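Local coordinates for regulatory protein CII (PDB 1ZS4), which activates transcription from the phage lambda promoters for the repressor and integrase genes, binding DNA as a homotetramer to establish latency, at a contact of chain A with DNA. Sequence-based numbering; all coordinates share one arbitrary frame.

A contact of chain A with DNA. Residues 36-37, 39-40, 43. With nucleotides of chain C; nucleotides of chain B.
The recognition helix of the helix-turn-helix motif, residues 38-47, meets the major groove here, with Gln40, Ser39 and Asp37 set against DG18 and DC19 of chain B and Arg43 reaching across to DT9 of chain C. Gln40 bends at chi2 (42°) and turns its amide so that NE2 bridges base and backbone: it donates to the DG18 Hoogsteen nitrogen N7 at 2.8 Å and to its phosphate oxygen OP2, both lying nearly in the amide plane. That phosphate oxygen is gripped a second time by the backbone N of Asp37 at 2.9 Å, just ahead of the helix. The Asp37 side chain, CG anti to its backbone N (chi1 -165°), caps the helix start: its OD1 accepts from Ser39 N at 3.0 Å and from Ser39 OG, which approach from opposite faces of the carboxylate plane. This second bond directs the hydroxyl proton to Asp37, leaving OG as acceptor for the exocyclic amine N4 of DC19 at 2.8 Å. The same carboxylate packs against DC19 C5, with OD1 3.4 Å away, while OD2 reaches the DC19 phosphate through water 3. Arg43, extended from CG to NE, lays its guanidinium nearly parallel to the thymine of DT9 over its C5-C6 side, NH2 3.8 Å from the ring centroid in a cation-pi contact. Its NH1 binds water 2, which also joins Ser39 OG, Gln40 OE1 and DG18 O6, the last at 2.7 Å. Polar contacts to DG18 and DC19, with stacking on DT9, appear to recognise neighbouring base pairs, while the two bonds to the DG18 phosphate probably help fix how the helix sits in the groove, probably helping CII select its promoter sites.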
loop_
_atom_site.group_PDB
_atom_site.type_symbol
_atom_site.label_atom_id
_atom_site.label_comp_id
_atom_site.label_asym_id
_atom_site.label_seq_id
_atom_site.Cartn_x
_atom_site.Cartn_y
_atom_site.Cartn_z
ATOM N N VAL A 36 2.868 -24.937 6.094
ATOM C CA VAL A 36 4.292 -24.813 5.778
ATOM C C VAL A 36 4.983 -25.916 6.575
ATOM O O VAL A 36 4.341 -26.611 7.360
ATOM C CB VAL A 36 4.892 -23.436 6.195
ATOM C CG1 VAL A 36 4.254 -22.305 5.385
ATOM C CG2 VAL A 36 4.667 -23.204 7.684
ATOM N N ASP A 37 6.283 -26.085 6.380
ATOM C CA ASP A 37 7.001 -27.133 7.111
ATOM C C ASP A 37 7.232 -26.705 8.552
ATOM O O ASP A 37 7.225 -25.513 8.855
ATOM C CB ASP A 37 8.351 -27.414 6.454
ATOM C CG ASP A 37 8.962 -28.719 6.931
ATOM O OD1 ASP A 37 9.841 -28.711 7.807
ATOM O OD2 ASP A 37 8.551 -29.775 6.424
ATOM N N SER A 39 9.894 -26.671 9.982
ATOM C CA SER A 39 11.155 -25.925 9.995
ATOM C C SER A 39 10.874 -24.444 9.768
ATOM O O SER A 39 11.626 -23.580 10.246
ATOM C CB SER A 39 12.152 -26.465 8.943
ATOM O OG SER A 39 11.698 -26.315 7.595
ATOM N N GLN A 40 9.779 -24.144 9.066
ATOM C CA GLN A 40 9.413 -22.754 8.824
ATOM C C GLN A 40 8.821 -22.149 10.102
ATOM O O GLN A 40 9.212 -21.053 10.514
ATOM C CB GLN A 40 8.405 -22.650 7.672
ATOM C CG GLN A 40 9.056 -22.248 6.329
ATOM C CD GLN A 40 10.367 -22.968 6.073
ATOM O OE1 GLN A 40 11.437 -22.471 6.436
ATOM N NE2 GLN A 40 10.297 -24.155 5.459
ATOM N N ARG A 43 11.690 -21.491 12.354
ATOM C CA ARG A 43 12.491 -20.335 11.977
ATOM C C ARG A 43 11.757 -19.009 12.100
ATOM O O ARG A 43 12.374 -17.990 12.424
ATOM C CB ARG A 43 13.066 -20.537 10.569
ATOM C CG ARG A 43 14.237 -21.527 10.605
ATOM C CD ARG A 43 14.783 -21.978 9.249
ATOM N NE ARG A 43 16.096 -22.593 9.475
ATOM C CZ ARG A 43 16.450 -23.821 9.109
ATOM N NH1 ARG A 43 15.593 -24.609 8.468
ATOM N NH2 ARG A 43 17.667 -24.266 9.423
ATOM P P DT C 9 18.571 -24.127 16.413
ATOM O OP1 DT C 9 19.634 -23.775 17.388
ATOM O OP2 DT C 9 17.718 -23.060 15.842
ATOM O "O5'" DT C 9 19.251 -24.927 15.209
ATOM C "C5'" DT C 9 19.915 -26.144 15.494
ATOM C "C4'" DT C 9 20.560 -26.752 14.270
ATOM O "O4'" DT C 9 19.595 -27.514 13.494
ATOM C "C3'" DT C 9 21.145 -25.739 13.281
ATOM O "O3'" DT C 9 22.246 -26.383 12.640
ATOM C "C2'" DT C 9 19.991 -25.507 12.315
ATOM C "C1'" DT C 9 19.417 -26.912 12.219
ATOM N N1 DT C 9 18.021 -27.114 11.786
ATOM C C2 DT C 9 17.723 -28.271 11.088
ATOM O O2 DT C 9 18.549 -29.118 10.796
ATOM N N3 DT C 9 16.408 -28.409 10.748
ATOM C C4 DT C 9 15.381 -27.539 11.028
ATOM O O4 DT C 9 14.239 -27.820 10.679
ATOM C C5 DT C 9 15.760 -26.342 11.743
ATOM C C7 DT C 9 14.706 -25.331 12.079
ATOM C C6 DT C 9 17.046 -26.187 12.079
ATOM P P DC C 11 26.093 -28.477 6.322
ATOM O OP1 DC C 11 27.208 -29.456 6.291
ATOM O OP2 DC C 11 26.386 -27.023 6.427
ATOM O "O5'" DC C 11 25.238 -28.717 5.010
ATOM C "C5'" DC C 11 23.854 -28.924 5.119
ATOM C "C4'" DC C 11 23.292 -29.448 3.826
ATOM O "O4'" DC C 11 21.869 -29.228 3.914
ATOM C "C3'" DC C 11 23.753 -28.655 2.602
ATOM O "O3'" DC C 11 23.632 -29.494 1.448
ATOM C "C2'" DC C 11 22.756 -27.515 2.554
ATOM C "C1'" DC C 11 21.481 -28.179 3.042
ATOM N N1 DC C 11 20.568 -27.286 3.771
ATOM C C2 DC C 11 19.202 -27.469 3.597
ATOM O O2 DC C 11 18.814 -28.414 2.894
ATOM N N3 DC C 11 18.336 -26.619 4.196
ATOM C C4 DC C 11 18.792 -25.632 4.964
ATOM N N4 DC C 11 17.892 -24.815 5.530
ATOM C C5 DC C 11 20.185 -25.437 5.189
ATOM C C6 DC C 11 21.035 -26.285 4.577
ATOM P P DC B 17 8.756 -18.997 4.111
ATOM O OP1 DC B 17 7.297 -18.855 4.245
ATOM O OP2 DC B 17 9.640 -18.874 5.298
ATOM O "O5'" DC B 17 8.924 -20.468 3.557
ATOM C "C5'" DC B 17 9.858 -20.710 2.581
ATOM C "C4'" DC B 17 9.390 -21.797 1.658
ATOM O "O4'" DC B 17 10.633 -22.048 0.981
ATOM C "C3'" DC B 17 9.043 -23.089 2.405
ATOM O "O3'" DC B 17 7.977 -23.924 1.929
ATOM C "C2'" DC B 17 10.355 -23.807 2.529
ATOM C "C1'" DC B 17 11.186 -23.292 1.383
ATOM N N1 DC B 17 12.491 -23.010 1.972
ATOM C C2 DC B 17 13.579 -23.701 1.500
ATOM O O2 DC B 17 13.401 -24.484 0.549
ATOM N N3 DC B 17 14.783 -23.516 2.079
ATOM C C4 DC B 17 14.910 -22.657 3.102
ATOM N N4 DC B 17 16.119 -22.500 3.649
ATOM C C5 DC B 17 13.804 -21.926 3.606
ATOM C C6 DC B 17 12.624 -22.119 3.011
ATOM P P DG B 18 7.489 -25.155 2.844
ATOM O OP1 DG B 18 6.093 -25.478 2.486
ATOM O OP2 DG B 18 7.840 -24.916 4.279
ATOM O "O5'" DG B 18 8.389 -26.377 2.350
ATOM C "C5'" DG B 18 8.291 -26.813 1.000
ATOM C "C4'" DG B 18 8.972 -28.150 0.803
ATOM O "O4'" DG B 18 10.404 -28.009 0.985
ATOM C "C3'" DG B 18 8.558 -29.243 1.783
ATOM O "O3'" DG B 18 8.579 -30.496 1.092
ATOM C "C2'" DG B 18 9.563 -29.087 2.913
ATOM C "C1'" DG B 18 10.830 -28.631 2.195
ATOM N N9 DG B 18 11.627 -27.656 2.940
ATOM C C8 DG B 18 11.158 -26.616 3.716
ATOM N N7 DG B 18 12.114 -25.929 4.285
ATOM C C5 DG B 18 13.284 -26.547 3.851
ATOM C C6 DG B 18 14.651 -26.252 4.137
ATOM O O6 DG B 18 15.125 -25.345 4.852
ATOM N N1 DG B 18 15.507 -27.137 3.496
ATOM C C2 DG B 18 15.116 -28.164 2.678
ATOM N N2 DG B 18 16.108 -28.905 2.160
ATOM N N3 DG B 18 13.854 -28.447 2.393
ATOM C C4 DG B 18 12.997 -27.607 3.014
ATOM P P DC B 19 8.325 -31.882 1.881
ATOM O OP1 DC B 19 7.659 -32.725 0.826
ATOM O OP2 DC B 19 7.656 -31.709 3.187
ATOM O "O5'" DC B 19 9.801 -32.405 2.141
ATOM C "C5'" DC B 19 10.729 -32.419 1.065
ATOM C "C4'" DC B 19 12.022 -33.123 1.419
ATOM O "O4'" DC B 19 12.925 -32.236 2.134
ATOM C "C3'" DC B 19 11.866 -34.336 2.335
ATOM O "O3'" DC B 19 12.838 -35.320 1.958
ATOM C "C2'" DC B 19 12.073 -33.750 3.730
ATOM C "C1'" DC B 19 13.146 -32.702 3.468
ATOM N N1 DC B 19 13.235 -31.529 4.367
ATOM C C2 DC B 19 14.510 -31.040 4.740
ATOM O O2 DC B 19 15.529 -31.627 4.345
ATOM N N3 DC B 19 14.591 -29.936 5.515
ATOM C C4 DC B 19 13.476 -29.316 5.915
ATOM N N4 DC B 19 13.604 -28.198 6.647
ATOM C C5 DC B 19 12.181 -29.802 5.581
ATOM C C6 DC B 19 12.105 -30.904 4.815
ATOM P P DA B 20 12.779 -36.799 2.588
ATOM O OP1 DA B 20 13.267 -37.697 1.510
ATOM O OP2 DA B 20 11.468 -37.077 3.228
ATOM O "O5'" DA B 20 13.908 -36.730 3.708
ATOM C "C5'" DA B 20 15.211 -36.312 3.334
ATOM C "C4'" DA B 20 16.130 -36.169 4.524
ATOM O "O4'" DA B 20 15.907 -34.915 5.222
ATOM C "C3'" DA B 20 15.905 -37.249 5.585
ATOM O "O3'" DA B 20 17.133 -37.389 6.286
ATOM C "C2'" DA B 20 14.888 -36.609 6.512
ATOM C "C1'" DA B 20 15.439 -35.202 6.529
ATOM N N9 DA B 20 14.652 -34.084 7.054
ATOM C C8 DA B 20 13.291 -33.917 7.090
ATOM N N7 DA B 20 12.911 -32.822 7.708
ATOM C C5 DA B 20 14.104 -32.220 8.086
ATOM C C6 DA B 20 14.381 -31.032 8.785
ATOM N N6 DA B 20 13.434 -30.218 9.248
ATOM N N1 DA B 20 15.674 -30.714 8.999
ATOM C C2 DA B 20 16.623 -31.541 8.540
ATOM N N3 DA B 20 16.491 -32.690 7.877
ATOM C C4 DA B 20 15.185 -32.978 7.681
HETATM O O HOH W 1 11.886 -19.733 6.648
HETATM O O HOH W 2 13.477 -24.174 6.716
HETATM O O HOH W 3 6.491 -29.721 4.741
#